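Local coordinates for protein glucoamylase (Thermoanaerobacterium thermosaccharolyticum, PDB 1LF6) that hydrolyses terminal alpha-1,4-linked glucose units one at a time from the non-reducing ends of glucan chains, probably releasing beta-D-glucose, as a family 15 glycoside hydrolase, at residues L537-A547 and E605-A613; D566-Y574 and Y620-A628. One frame throughout, in Å; residues are numbered along the deposited sequence.

Contact 1 of 2, residues L537-A547 and E605-A613; sequences LELVRLGVKSA and ERGMYEIAA
Y609 and M608, on the last turns of helix 600-612, meet the short helix 538-541 and the loop after it inside the (alpha/alpha) barrel of this GH15 enzyme. Apolar contacts gather round the Y609 side chain. L537 meets it with both methyls: CD2 makes an off-centre CH-pi contact with the ring, 4.1 Å from CD2 of L537 to the Y609 centroid, while CD1 lies against CB of Y609. V540 comes in at the ring edge, its CG2 3.4 Å from CD2 of Y609. Further along, A547 CB rests on the C-terminal end of the helix, against A612 CB and A613 CB. I552 and L556 of helix 550-562 add to the packing on Y609.

The charged groups lie toward the other end. R541 runs its CG anti to the backbone N (chi1 -178°) and lays one face of its guanidinium on M608, whose CG stands 3.3 Å above that plane. Salt bridges to D673 and E658 hold the same guanidinium. E538 and E605 bring like charges within 4.1 Å, OE1 to OE2; a water donates to both of these oxygens, and R436 pairs with E605 and, over a longer, weak distance, with E538. This acidic pair is near the probable active site, since the side chains of E538 and E435, the likely proton acceptor, are about 10 Å apart. A second water bridges R541 NH2 to E605 O.

One direct hydrogen bond joins the segments: Y609 OH donates to A547 O at 2.8 Å, meeting the C=O at 145° and tilted 24° from the carbonyl plane.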
ATOM      1  N   LEU A 537      15.077  17.195  -6.284  1.00 12.04           N
ATOM      2  CA  LEU A 537      14.064  17.857  -7.099  1.00 13.12           C
ATOM      3  C   LEU A 537      12.934  18.406  -6.237  1.00 13.38           C
ATOM      4  O   LEU A 537      12.067  19.136  -6.727  1.00 12.06           O
ATOM      5  CB  LEU A 537      13.499  16.907  -8.167  1.00 11.94           C
ATOM      6  CG  LEU A 537      14.436  16.569  -9.334  1.00 13.97           C
ATOM      7  CD1 LEU A 537      13.750  15.572 -10.265  1.00 12.13           C
ATOM      8  CD2 LEU A 537      14.823  17.850 -10.086  1.00 12.66           C
ATOM      9  N   GLU A 538      12.943  18.048  -4.956  1.00 10.73           N
ATOM     10  CA  GLU A 538      11.931  18.539  -4.028  1.00 13.53           C
ATOM     11  C   GLU A 538      12.089  20.046  -3.896  1.00 13.69           C
ATOM     12  O   GLU A 538      11.128  20.759  -3.592  1.00 10.38           O
ATOM     13  CB  GLU A 538      12.098  17.884  -2.663  1.00 12.11           C
ATOM     14  CG  GLU A 538      11.566  16.467  -2.598  1.00 16.21           C
ATOM     15  CD  GLU A 538      10.056  16.414  -2.678  1.00 16.62           C
ATOM     16  OE1 GLU A 538       9.504  16.482  -3.799  1.00 16.85           O
ATOM     17  OE2 GLU A 538       9.418  16.320  -1.607  1.00 16.94           O
ATOM     18  N   LEU A 539      13.317  20.512  -4.125  1.00 12.23           N
ATOM     19  CA  LEU A 539      13.637  21.934  -4.059  1.00 14.26           C
ATOM     20  C   LEU A 539      12.751  22.711  -5.026  1.00 13.91           C
ATOM     21  O   LEU A 539      12.201  23.750  -4.670  1.00 15.32           O
ATOM     22  CB  LEU A 539      15.111  22.177  -4.418  1.00 12.32           C
ATOM     23  CG  LEU A 539      16.184  21.792  -3.391  1.00 11.55           C
ATOM     24  CD1 LEU A 539      17.542  21.718  -4.081  1.00 12.36           C
ATOM     25  CD2 LEU A 539      16.206  22.806  -2.244  1.00  8.29           C
ATOM     26  N   VAL A 540      12.615  22.208  -6.249  1.00 15.09           N
ATOM     27  CA  VAL A 540      11.786  22.869  -7.255  1.00 16.94           C
ATOM     28  C   VAL A 540      10.297  22.558  -7.041  1.00 15.95           C
ATOM     29  O   VAL A 540       9.442  23.436  -7.169  1.00 14.88           O
ATOM     30  CB  VAL A 540      12.211  22.454  -8.689  1.00 18.57           C
ATOM     31  CG1 VAL A 540      13.714  22.696  -8.888  1.00 15.89           C
ATOM     32  CG2 VAL A 540      11.888  21.002  -8.931  1.00 23.03           C
ATOM     33  N   ARG A 541       9.995  21.307  -6.708  1.00 15.04           N
ATOM     34  CA  ARG A 541       8.625  20.872  -6.457  1.00 13.70           C
ATOM     35  C   ARG A 541       7.939  21.757  -5.409  1.00 15.00           C
ATOM     36  O   ARG A 541       6.761  22.099  -5.537  1.00 12.61           O
ATOM     37  CB  ARG A 541       8.633  19.419  -5.973  1.00 14.75           C
ATOM     38  CG  ARG A 541       7.259  18.808  -5.719  1.00 14.20           C
ATOM     39  CD  ARG A 541       6.377  18.836  -6.962  1.00 11.84           C
ATOM     40  NE  ARG A 541       5.208  17.978  -6.797  1.00 13.77           N
ATOM     41  CZ  ARG A 541       5.201  16.655  -6.965  1.00 11.30           C
ATOM     42  NH1 ARG A 541       4.081  15.972  -6.778  1.00 10.84           N
ATOM     43  NH2 ARG A 541       6.299  16.010  -7.344  1.00 10.67           N
ATOM     44  N   LEU A 542       8.684  22.132  -4.374  1.00 13.54           N
ATOM     45  CA  LEU A 542       8.139  22.963  -3.300  1.00 14.43           C
ATOM     46  C   LEU A 542       8.251  24.473  -3.523  1.00 15.01           C
ATOM     47  O   LEU A 542       7.799  25.252  -2.687  1.00 17.33           O
ATOM     48  CB  LEU A 542       8.806  22.589  -1.973  1.00 13.09           C
ATOM     49  CG  LEU A 542       8.343  21.253  -1.380  1.00 13.12           C
ATOM     50  CD1 LEU A 542       9.380  20.715  -0.407  1.00 12.38           C
ATOM     51  CD2 LEU A 542       6.996  21.461  -0.692  1.00 14.09           C
ATOM     52  N   GLY A 543       8.838  24.878  -4.648  1.00 15.26           N
ATOM     53  CA  GLY A 543       8.989  26.294  -4.956  1.00 15.13           C
ATOM     54  C   GLY A 543      10.112  26.995  -4.216  1.00 16.72           C
ATOM     55  O   GLY A 543      10.102  28.223  -4.050  1.00 16.78           O
ATOM     56  N   VAL A 544      11.091  26.213  -3.773  1.00 17.39           N
ATOM     57  CA  VAL A 544      12.232  26.739  -3.034  1.00 16.90           C
ATOM     58  C   VAL A 544      13.349  27.158  -3.988  1.00 18.14           C
ATOM     59  O   VAL A 544      14.068  28.123  -3.725  1.00 18.65           O
ATOM     60  CB  VAL A 544      12.742  25.685  -2.020  1.00 18.81           C
ATOM     61  CG1 VAL A 544      13.989  26.185  -1.308  1.00 17.90           C
ATOM     62  CG2 VAL A 544      11.641  25.393  -1.002  1.00 19.41           C
ATOM     63  N   LYS A 545      13.485  26.426  -5.092  1.00 16.73           N
ATOM     64  CA  LYS A 545      14.487  26.724  -6.118  1.00 17.74           C
ATOM     65  C   LYS A 545      13.793  26.752  -7.477  1.00 17.54           C
ATOM     66  O   LYS A 545      12.765  26.102  -7.657  1.00 17.02           O
ATOM     67  CB  LYS A 545      15.586  25.658  -6.126  1.00 17.15           C
ATOM     68  CG  LYS A 545      16.448  25.631  -4.864  1.00 17.41           C
ATOM     69  CD  LYS A 545      17.338  26.868  -4.765  1.00 16.69           C
ATOM     70  CE  LYS A 545      18.238  26.812  -3.528  1.00 18.75           C
ATOM     71  NZ  LYS A 545      19.162  27.982  -3.444  1.00 19.77           N
ATOM     72  N   SER A 546      14.344  27.508  -8.425  1.00 19.33           N
ATOM     73  CA  SER A 546      13.768  27.611  -9.769  1.00 19.05           C
ATOM     74  C   SER A 546      14.138  26.390 -10.593  1.00 18.23           C
ATOM     75  O   SER A 546      15.255  25.892 -10.496  1.00 17.56           O
ATOM     76  CB  SER A 546      14.292  28.860 -10.479  1.00 19.26           C
ATOM     77  OG  SER A 546      14.063  30.014  -9.693  1.00 26.15           O
ATOM     78  N   ALA A 547      13.203  25.914 -11.411  1.00 17.35           N
ATOM     79  CA  ALA A 547      13.453  24.750 -12.251  1.00 17.94           C
ATOM     80  C   ALA A 547      14.646  24.952 -13.192  1.00 18.79           C
ATOM     81  O   ALA A 547      15.288  23.981 -13.592  1.00 17.71           O
ATOM     82  CB  ALA A 547      12.200  24.403 -13.060  1.00 18.46           C
ATOM     83  N   GLU A 605       7.915  11.916 -10.066  1.00 13.16           N
ATOM     84  CA  GLU A 605       8.513  13.140  -9.540  1.00 12.92           C
ATOM     85  C   GLU A 605       9.323  13.874 -10.607  1.00 13.66           C
ATOM     86  O   GLU A 605       9.325  15.103 -10.632  1.00 11.84           O
ATOM     87  CB  GLU A 605       9.383  12.847  -8.309  1.00 14.82           C
ATOM     88  CG  GLU A 605       8.570  12.542  -7.048  1.00 15.53           C
ATOM     89  CD  GLU A 605       9.382  12.647  -5.767  1.00 15.13           C
ATOM     90  OE1 GLU A 605       8.831  12.345  -4.691  1.00 15.07           O
ATOM     91  OE2 GLU A 605      10.567  13.037  -5.827  1.00 15.97           O
ATOM     92  N   ARG A 606      10.002  13.132 -11.484  1.00 12.21           N
ATOM     93  CA  ARG A 606      10.772  13.767 -12.551  1.00 14.86           C
ATOM     94  C   ARG A 606       9.810  14.446 -13.519  1.00 13.63           C
ATOM     95  O   ARG A 606      10.087  15.531 -14.035  1.00 16.16           O
ATOM     96  CB  ARG A 606      11.617  12.747 -13.326  1.00 15.59           C
ATOM     97  CG  ARG A 606      12.180  13.307 -14.630  1.00 21.86           C
ATOM     98  CD  ARG A 606      13.159  14.477 -14.404  1.00 21.97           C
ATOM     99  NE  ARG A 606      14.481  13.978 -14.057  1.00 27.63           N
ATOM    100  CZ  ARG A 606      15.553  14.080 -14.833  1.00 23.78           C
ATOM    101  NH1 ARG A 606      16.705  13.582 -14.420  1.00 28.34           N
ATOM    102  NH2 ARG A 606      15.491  14.700 -16.001  1.00 24.72           N
ATOM    103  N   GLY A 607       8.684  13.786 -13.776  1.00 15.84           N
ATOM    104  CA  GLY A 607       7.690  14.344 -14.672  1.00 15.09           C
ATOM    105  C   GLY A 607       7.185  15.660 -14.121  1.00 16.62           C
ATOM    106  O   GLY A 607       6.978  16.619 -14.862  1.00 16.14           O
ATOM    107  N   MET A 608       6.990  15.709 -12.807  1.00 17.27           N
ATOM    108  CA  MET A 608       6.516  16.923 -12.168  1.00 15.75           C
ATOM    109  C   MET A 608       7.563  18.016 -12.308  1.00 17.43           C
ATOM    110  O   MET A 608       7.227  19.190 -12.509  1.00 17.50           O
ATOM    111  CB  MET A 608       6.194  16.661 -10.695  1.00 14.50           C
ATOM    112  CG  MET A 608       4.914  15.879 -10.489  1.00 15.96           C
ATOM    113  SD  MET A 608       3.447  16.699 -11.201  1.00 15.22           S
ATOM    114  CE  MET A 608       3.159  17.991 -10.013  1.00 17.67           C
ATOM    115  N   TYR A 609       8.837  17.647 -12.215  1.00 16.16           N
ATOM    116  CA  TYR A 609       9.882  18.651 -12.382  1.00 16.93           C
ATOM    117  C   TYR A 609       9.861  19.173 -13.818  1.00 16.18           C
ATOM    118  O   TYR A 609      10.001  20.372 -14.050  1.00 17.21           O
ATOM    119  CB  TYR A 609      11.272  18.080 -12.081  1.00 16.16           C
ATOM    120  CG  TYR A 609      12.364  18.920 -12.709  1.00 16.99           C
ATOM    121  CD1 TYR A 609      12.896  18.586 -13.954  1.00 15.70           C
ATOM    122  CD2 TYR A 609      12.793  20.106 -12.106  1.00 16.89           C
ATOM    123  CE1 TYR A 609      13.825  19.414 -14.592  1.00 17.14           C
ATOM    124  CE2 TYR A 609      13.719  20.942 -12.732  1.00 17.77           C
ATOM    125  CZ  TYR A 609      14.231  20.591 -13.979  1.00 19.76           C
ATOM    126  OH  TYR A 609      15.129  21.416 -14.621  1.00 18.70           O
ATOM    127  N   GLU A 610       9.688  18.270 -14.776  1.00 18.02           N
ATOM    128  CA  GLU A 610       9.667  18.670 -16.173  1.00 19.04           C
ATOM    129  C   GLU A 610       8.578  19.710 -16.429  1.00 18.83           C
ATOM    130  O   GLU A 610       8.789  20.651 -17.191  1.00 20.37           O
ATOM    131  CB  GLU A 610       9.487  17.447 -17.073  1.00 20.28           C
ATOM    132  CG  GLU A 610      10.687  16.492 -17.062  1.00 21.45           C
ATOM    133  CD  GLU A 610      11.982  17.147 -17.547  1.00 22.54           C
ATOM    134  OE1 GLU A 610      11.936  17.853 -18.573  1.00 21.30           O
ATOM    135  OE2 GLU A 610      13.044  16.944 -16.916  1.00 21.18           O
ATOM    136  N   ILE A 611       7.423  19.552 -15.787  1.00 18.49           N
ATOM    137  CA  ILE A 611       6.342  20.513 -15.947  1.00 17.56           C
ATOM    138  C   ILE A 611       6.825  21.866 -15.429  1.00 18.87           C
ATOM    139  O   ILE A 611       6.627  22.899 -16.078  1.00 17.81           O
ATOM    140  CB  ILE A 611       5.075  20.086 -15.166  1.00 18.70           C
ATOM    141  CG1 ILE A 611       4.491  18.809 -15.792  1.00 18.71           C
ATOM    142  CG2 ILE A 611       4.035  21.214 -15.189  1.00 17.70           C
ATOM    143  CD1 ILE A 611       3.244  18.291 -15.098  1.00 16.35           C
ATOM    144  N   ALA A 612       7.460  21.859 -14.262  1.00 18.38           N
ATOM    145  CA  ALA A 612       7.995  23.087 -13.675  1.00 17.10           C
ATOM    146  C   ALA A 612       8.968  23.737 -14.654  1.00 16.11           C
ATOM    147  O   ALA A 612       9.079  24.962 -14.707  1.00 17.50           O
ATOM    148  CB  ALA A 612       8.712  22.767 -12.368  1.00 17.48           C
ATOM    149  N   ALA A 613       9.672  22.910 -15.421  1.00 15.97           N
ATOM    150  CA  ALA A 613      10.641  23.398 -16.401  1.00 20.38           C
ATOM    151  C   ALA A 613       9.981  23.806 -17.716  1.00 22.30           C
ATOM    152  O   ALA A 613      10.666  24.103 -18.693  1.00 23.50           O
ATOM    153  CB  ALA A 613      11.701  22.329 -16.664  1.00 15.96           C
TER
HETATM  154  O   HOH W   1      10.473  15.698  -6.086  1.00 15.88           O
HETATM  155  O   HOH W   2       8.975  16.603  -8.409  1.00 10.88           O

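Contact 2 of 2, residues D566-Y574 and Y620-A628; sequences DTPKGPSWY and YVKAMEKFA
F627 pushes its ring into the bend of a beta hairpin, the type I turn from T567 to G570 that links strands 564-567 and 570-573. The helix segment 620-627 crosses strand 570-573 at 85°, and the tight part of the contact is built round this one ring. P571 O lies at the ring edge, in plane, 3.7 Å from CE1 of F627. T567 OG1 also meets the edge, 3.5 Å from CE2, and K569 CB and S572 CB approach obliquely. T567 is locked in place: chi1 of 73° sets OG1 between the backbone N and the carbonyl carbon, from where it donates to G570 O at 2.6 Å, in the carbonyl plane and on a lone pair. G570 O thus takes two bonds, the other from T567 N. Were F627 replaced by alanine, the bend of the hairpin would probably lose its filling, and T567 OG1 and K569 CB the ring atoms they touch.

G570 itself passes close over A623; any CB there would clash with the A623 methyl, and the backbone angles call for glycine in any case. Toward solvent the fit slackens. K569 and K626 lie obliquely across one another through their aliphatic parts, K569 CD being 4.0 Å from K626 CB, and the exposed K626 leads its amine away from the hairpin.

At the other end Y620 and W573 meet edge to edge, CE1 of Y620 3.8 Å from CH2 of W573, their ring planes some 25° apart. P571 CG lies beside the tyrosine. Helix 600-612 lies alongside: its R606 touches both W573 and Y620, and its T603 packs on F627 and hydrogen-bonds P571 O and S572 OG. On another side of helix 618-627, V621 and M624 pack against helix 653-668.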
ATOM      1  N   ASP A 566      16.662   3.593 -18.642  1.00 19.32           N
ATOM      2  CA  ASP A 566      15.577   3.581 -19.618  1.00 20.47           C
ATOM      3  C   ASP A 566      15.094   2.140 -19.764  1.00 19.81           C
ATOM      4  O   ASP A 566      15.713   1.344 -20.469  1.00 19.54           O
ATOM      5  CB  ASP A 566      16.059   4.077 -20.988  1.00 23.59           C
ATOM      6  CG  ASP A 566      16.096   5.585 -21.088  1.00 25.45           C
ATOM      7  OD1 ASP A 566      15.029   6.215 -20.915  1.00 23.49           O
ATOM      8  OD2 ASP A 566      17.188   6.138 -21.345  1.00 29.22           O
ATOM      9  N   THR A 567      14.003   1.798 -19.093  1.00 18.25           N
ATOM     10  CA  THR A 567      13.470   0.443 -19.185  1.00 18.67           C
ATOM     11  C   THR A 567      12.609   0.331 -20.441  1.00 18.51           C
ATOM     12  O   THR A 567      12.272   1.338 -21.064  1.00 18.32           O
ATOM     13  CB  THR A 567      12.556   0.104 -17.995  1.00 18.89           C
ATOM     14  OG1 THR A 567      11.325   0.819 -18.146  1.00 19.22           O
ATOM     15  CG2 THR A 567      13.205   0.499 -16.681  1.00 19.48           C
ATOM     16  N   PRO A 568      12.244  -0.898 -20.832  1.00 18.09           N
ATOM     17  CA  PRO A 568      11.405  -1.010 -22.026  1.00 18.59           C
ATOM     18  C   PRO A 568       9.986  -0.473 -21.799  1.00 18.43           C
ATOM     19  O   PRO A 568       9.151  -0.527 -22.695  1.00 19.13           O
ATOM     20  CB  PRO A 568      11.448  -2.509 -22.348  1.00 19.10           C
ATOM     21  CG  PRO A 568      11.749  -3.147 -21.051  1.00 22.06           C
ATOM     22  CD  PRO A 568      12.749  -2.215 -20.416  1.00 19.52           C
ATOM     23  N   LYS A 569       9.728   0.050 -20.600  1.00 17.34           N
ATOM     24  CA  LYS A 569       8.425   0.619 -20.252  1.00 18.27           C
ATOM     25  C   LYS A 569       8.566   2.137 -20.136  1.00 18.03           C
ATOM     26  O   LYS A 569       7.576   2.863 -20.005  1.00 16.09           O
ATOM     27  CB  LYS A 569       7.934   0.090 -18.899  1.00 19.25           C
ATOM     28  CG  LYS A 569       7.743  -1.410 -18.803  1.00 24.27           C
ATOM     29  CD  LYS A 569       6.405  -1.843 -19.358  1.00 27.25           C
ATOM     30  CE  LYS A 569       6.111  -3.289 -18.967  1.00 28.00           C
ATOM     31  NZ  LYS A 569       4.700  -3.664 -19.238  1.00 31.79           N
ATOM     32  N   GLY A 570       9.808   2.607 -20.171  1.00 14.62           N
ATOM     33  CA  GLY A 570      10.069   4.026 -20.038  1.00 13.81           C
ATOM     34  C   GLY A 570      11.185   4.281 -19.035  1.00 13.49           C
ATOM     35  O   GLY A 570      11.773   3.345 -18.499  1.00 13.69           O
ATOM     36  N   PRO A 571      11.490   5.549 -18.744  1.00 14.43           N
ATOM     37  CA  PRO A 571      12.559   5.835 -17.795  1.00 14.51           C
ATOM     38  C   PRO A 571      12.144   5.841 -16.332  1.00 15.48           C
ATOM     39  O   PRO A 571      11.000   6.157 -15.990  1.00 12.84           O
ATOM     40  CB  PRO A 571      13.028   7.205 -18.239  1.00 15.89           C
ATOM     41  CG  PRO A 571      11.711   7.873 -18.555  1.00 16.53           C
ATOM     42  CD  PRO A 571      10.976   6.795 -19.347  1.00 13.25           C
ATOM     43  N   SER A 572      13.088   5.467 -15.476  1.00 15.34           N
ATOM     44  CA  SER A 572      12.883   5.501 -14.032  1.00 15.43           C
ATOM     45  C   SER A 572      14.253   5.710 -13.391  1.00 15.70           C
ATOM     46  O   SER A 572      15.278   5.621 -14.066  1.00 16.74           O
ATOM     47  CB  SER A 572      12.235   4.219 -13.513  1.00 17.44           C
ATOM     48  OG  SER A 572      11.687   4.450 -12.217  1.00 17.71           O
ATOM     49  N   TRP A 573      14.266   5.997 -12.098  1.00 14.53           N
ATOM     50  CA  TRP A 573      15.505   6.257 -11.384  1.00 15.78           C
ATOM     51  C   TRP A 573      15.606   5.477 -10.078  1.00 15.83           C
ATOM     52  O   TRP A 573      14.588   5.070  -9.518  1.00 15.25           O
ATOM     53  CB  TRP A 573      15.601   7.748 -11.044  1.00 13.94           C
ATOM     54  CG  TRP A 573      15.795   8.649 -12.217  1.00 13.84           C
ATOM     55  CD1 TRP A 573      16.949   9.279 -12.573  1.00 15.16           C
ATOM     56  CD2 TRP A 573      14.824   8.994 -13.220  1.00 14.89           C
ATOM     57  NE1 TRP A 573      16.766   9.993 -13.732  1.00 15.19           N
ATOM     58  CE2 TRP A 573      15.472   9.834 -14.153  1.00 12.71           C
ATOM     59  CE3 TRP A 573      13.470   8.671 -13.423  1.00 15.12           C
ATOM     60  CZ2 TRP A 573      14.817  10.359 -15.275  1.00 10.91           C
ATOM     61  CZ3 TRP A 573      12.818   9.191 -14.537  1.00 12.49           C
ATOM     62  CH2 TRP A 573      13.495  10.028 -15.448  1.00 14.13           C
ATOM     63  N   TYR A 574      16.836   5.263  -9.604  1.00 16.45           N
ATOM     64  CA  TYR A 574      17.077   4.611  -8.310  1.00 15.04           C
ATOM     65  C   TYR A 574      16.952   5.768  -7.318  1.00 13.85           C
ATOM     66  O   TYR A 574      17.047   6.932  -7.713  1.00 14.39           O
ATOM     67  CB  TYR A 574      18.508   4.075  -8.205  1.00 15.57           C
ATOM     68  CG  TYR A 574      18.851   2.927  -9.123  1.00 15.99           C
ATOM     69  CD1 TYR A 574      18.508   1.621  -8.791  1.00 15.97           C
ATOM     70  CD2 TYR A 574      19.539   3.147 -10.320  1.00 16.33           C
ATOM     71  CE1 TYR A 574      18.843   0.557  -9.622  1.00 18.30           C
ATOM     72  CE2 TYR A 574      19.877   2.090 -11.161  1.00 16.00           C
ATOM     73  CZ  TYR A 574      19.527   0.799 -10.805  1.00 18.73           C
ATOM     74  OH  TYR A 574      19.869  -0.252 -11.626  1.00 20.47           O
ATOM     75  N   TYR A 620       6.222  10.847 -19.152  1.00 18.11           N
ATOM     76  CA  TYR A 620       6.346  10.404 -17.767  1.00 17.51           C
ATOM     77  C   TYR A 620       4.997   9.875 -17.310  1.00 16.38           C
ATOM     78  O   TYR A 620       4.928   8.943 -16.511  1.00 15.73           O
ATOM     79  CB  TYR A 620       6.816  11.557 -16.876  1.00 17.83           C
ATOM     80  CG  TYR A 620       8.202  12.012 -17.244  1.00 19.78           C
ATOM     81  CD1 TYR A 620       9.329  11.351 -16.750  1.00 18.95           C
ATOM     82  CD2 TYR A 620       8.391  13.033 -18.173  1.00 20.38           C
ATOM     83  CE1 TYR A 620      10.609  11.692 -17.182  1.00 19.97           C
ATOM     84  CE2 TYR A 620       9.669  13.380 -18.613  1.00 22.05           C
ATOM     85  CZ  TYR A 620      10.772  12.703 -18.116  1.00 21.40           C
ATOM     86  OH  TYR A 620      12.033  13.028 -18.572  1.00 23.94           O
ATOM     87  N   VAL A 621       3.919  10.471 -17.810  1.00 15.07           N
ATOM     88  CA  VAL A 621       2.591   9.982 -17.464  1.00 15.79           C
ATOM     89  C   VAL A 621       2.470   8.583 -18.083  1.00 15.89           C
ATOM     90  O   VAL A 621       2.089   7.621 -17.412  1.00 17.20           O
ATOM     91  CB  VAL A 621       1.473  10.904 -18.031  1.00 16.68           C
ATOM     92  CG1 VAL A 621       0.117  10.227 -17.905  1.00 16.98           C
ATOM     93  CG2 VAL A 621       1.461  12.230 -17.280  1.00 11.82           C
ATOM     94  N   LYS A 622       2.821   8.475 -19.362  1.00 16.66           N
ATOM     95  CA  LYS A 622       2.754   7.198 -20.072  1.00 17.96           C
ATOM     96  C   LYS A 622       3.637   6.127 -19.440  1.00 17.29           C
ATOM     97  O   LYS A 622       3.260   4.960 -19.392  1.00 19.10           O
ATOM     98  CB  LYS A 622       3.139   7.384 -21.546  1.00 19.73           C
ATOM     99  CG  LYS A 622       2.139   8.226 -22.334  1.00 23.94           C
ATOM    100  CD  LYS A 622       0.772   7.559 -22.376  1.00 27.32           C
ATOM    101  CE  LYS A 622      -0.317   8.528 -22.809  1.00 28.29           C
ATOM    102  NZ  LYS A 622       0.025   9.183 -24.097  1.00 34.51           N
ATOM    103  N   ALA A 623       4.813   6.518 -18.960  1.00 16.53           N
ATOM    104  CA  ALA A 623       5.714   5.564 -18.327  1.00 15.40           C
ATOM    105  C   ALA A 623       5.086   4.992 -17.054  1.00 15.79           C
ATOM    106  O   ALA A 623       5.128   3.783 -16.816  1.00 15.64           O
ATOM    107  CB  ALA A 623       7.039   6.229 -18.002  1.00 15.33           C
ATOM    108  N   MET A 624       4.515   5.860 -16.226  1.00 15.17           N
ATOM    109  CA  MET A 624       3.885   5.393 -15.002  1.00 15.69           C
ATOM    110  C   MET A 624       2.733   4.443 -15.317  1.00 16.58           C
ATOM    111  O   MET A 624       2.518   3.454 -14.605  1.00 16.07           O
ATOM    112  CB  MET A 624       3.379   6.574 -14.161  1.00 16.72           C
ATOM    113  CG  MET A 624       4.490   7.351 -13.454  1.00 13.98           C
ATOM    114  SD  MET A 624       3.879   8.366 -12.098  1.00 13.38           S
ATOM    115  CE  MET A 624       3.728   7.169 -10.800  1.00 12.17           C
ATOM    116  N   GLU A 625       2.003   4.730 -16.393  1.00 17.52           N
ATOM    117  CA  GLU A 625       0.874   3.889 -16.788  1.00 17.80           C
ATOM    118  C   GLU A 625       1.337   2.490 -17.167  1.00 17.51           C
ATOM    119  O   GLU A 625       0.707   1.502 -16.799  1.00 16.72           O
ATOM    120  CB  GLU A 625       0.108   4.536 -17.952  1.00 18.95           C
ATOM    121  CG  GLU A 625      -0.650   5.783 -17.522  1.00 20.18           C
ATOM    122  CD  GLU A 625      -1.234   6.573 -18.677  1.00 21.49           C
ATOM    123  OE1 GLU A 625      -1.835   7.634 -18.407  1.00 21.57           O
ATOM    124  OE2 GLU A 625      -1.094   6.142 -19.843  1.00 22.58           O
ATOM    125  N   LYS A 626       2.452   2.407 -17.884  1.00 18.61           N
ATOM    126  CA  LYS A 626       2.990   1.123 -18.302  1.00 18.08           C
ATOM    127  C   LYS A 626       3.621   0.379 -17.125  1.00 18.59           C
ATOM    128  O   LYS A 626       3.682  -0.848 -17.124  1.00 20.21           O
ATOM    129  CB  LYS A 626       4.017   1.324 -19.423  1.00 20.22           C
ATOM    130  CG  LYS A 626       3.456   2.063 -20.643  1.00 22.64           C
ATOM    131  CD  LYS A 626       4.528   2.328 -21.685  1.00 25.17           C
ATOM    132  CE  LYS A 626       4.052   3.314 -22.748  1.00 26.97           C
ATOM    133  NZ  LYS A 626       2.804   2.852 -23.406  1.00 29.36           N
ATOM    134  N   PHE A 627       4.082   1.119 -16.118  1.00 16.43           N
ATOM    135  CA  PHE A 627       4.688   0.494 -14.947  1.00 15.01           C
ATOM    136  C   PHE A 627       3.626  -0.203 -14.103  1.00 16.41           C
ATOM    137  O   PHE A 627       3.920  -1.155 -13.378  1.00 16.75           O
ATOM    138  CB  PHE A 627       5.425   1.539 -14.100  1.00 14.56           C
ATOM    139  CG  PHE A 627       6.788   1.898 -14.624  1.00 14.35           C
ATOM    140  CD1 PHE A 627       7.244   3.213 -14.573  1.00 13.67           C
ATOM    141  CD2 PHE A 627       7.623   0.920 -15.173  1.00 13.15           C
ATOM    142  CE1 PHE A 627       8.511   3.552 -15.064  1.00 12.14           C
ATOM    143  CE2 PHE A 627       8.889   1.250 -15.666  1.00  9.35           C
ATOM    144  CZ  PHE A 627       9.335   2.569 -15.612  1.00  9.92           C
ATOM    145  N   ALA A 628       2.388   0.273 -14.198  1.00 16.13           N
ATOM    146  CA  ALA A 628       1.296  -0.317 -13.443  1.00 16.15           C
ATOM    147  C   ALA A 628       1.046  -1.715 -13.998  1.00 17.22           C
ATOM    148  O   ALA A 628       1.304  -1.974 -15.178  1.00 16.16           O
ATOM    149  CB  ALA A 628       0.030   0.546 -13.573  1.00 16.24           C
TER

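Overall arrangement
Following the chain, 537-547 comes first, then helix 550-562 leads to the hairpin 566-574, helix 600-612 carries 605-613, and helix 618-627 carries 620-628. Contact 1 closes a loop of 57 intervening residues when 605-613 returns to 537-547; contact 2 closes one of 45 when 620-628 reaches back to the hairpin. Their segments alternate, so the two loops cross rather than nest. Although the centres are about 19 Å apart, the contacts touch through helix 600-612: R606 CG lies 3.4 Å from Y620 CE1. That helix therefore ties the short helix 538-541 to both the hairpin and helix 618-627, all within the family 15 catalytic region.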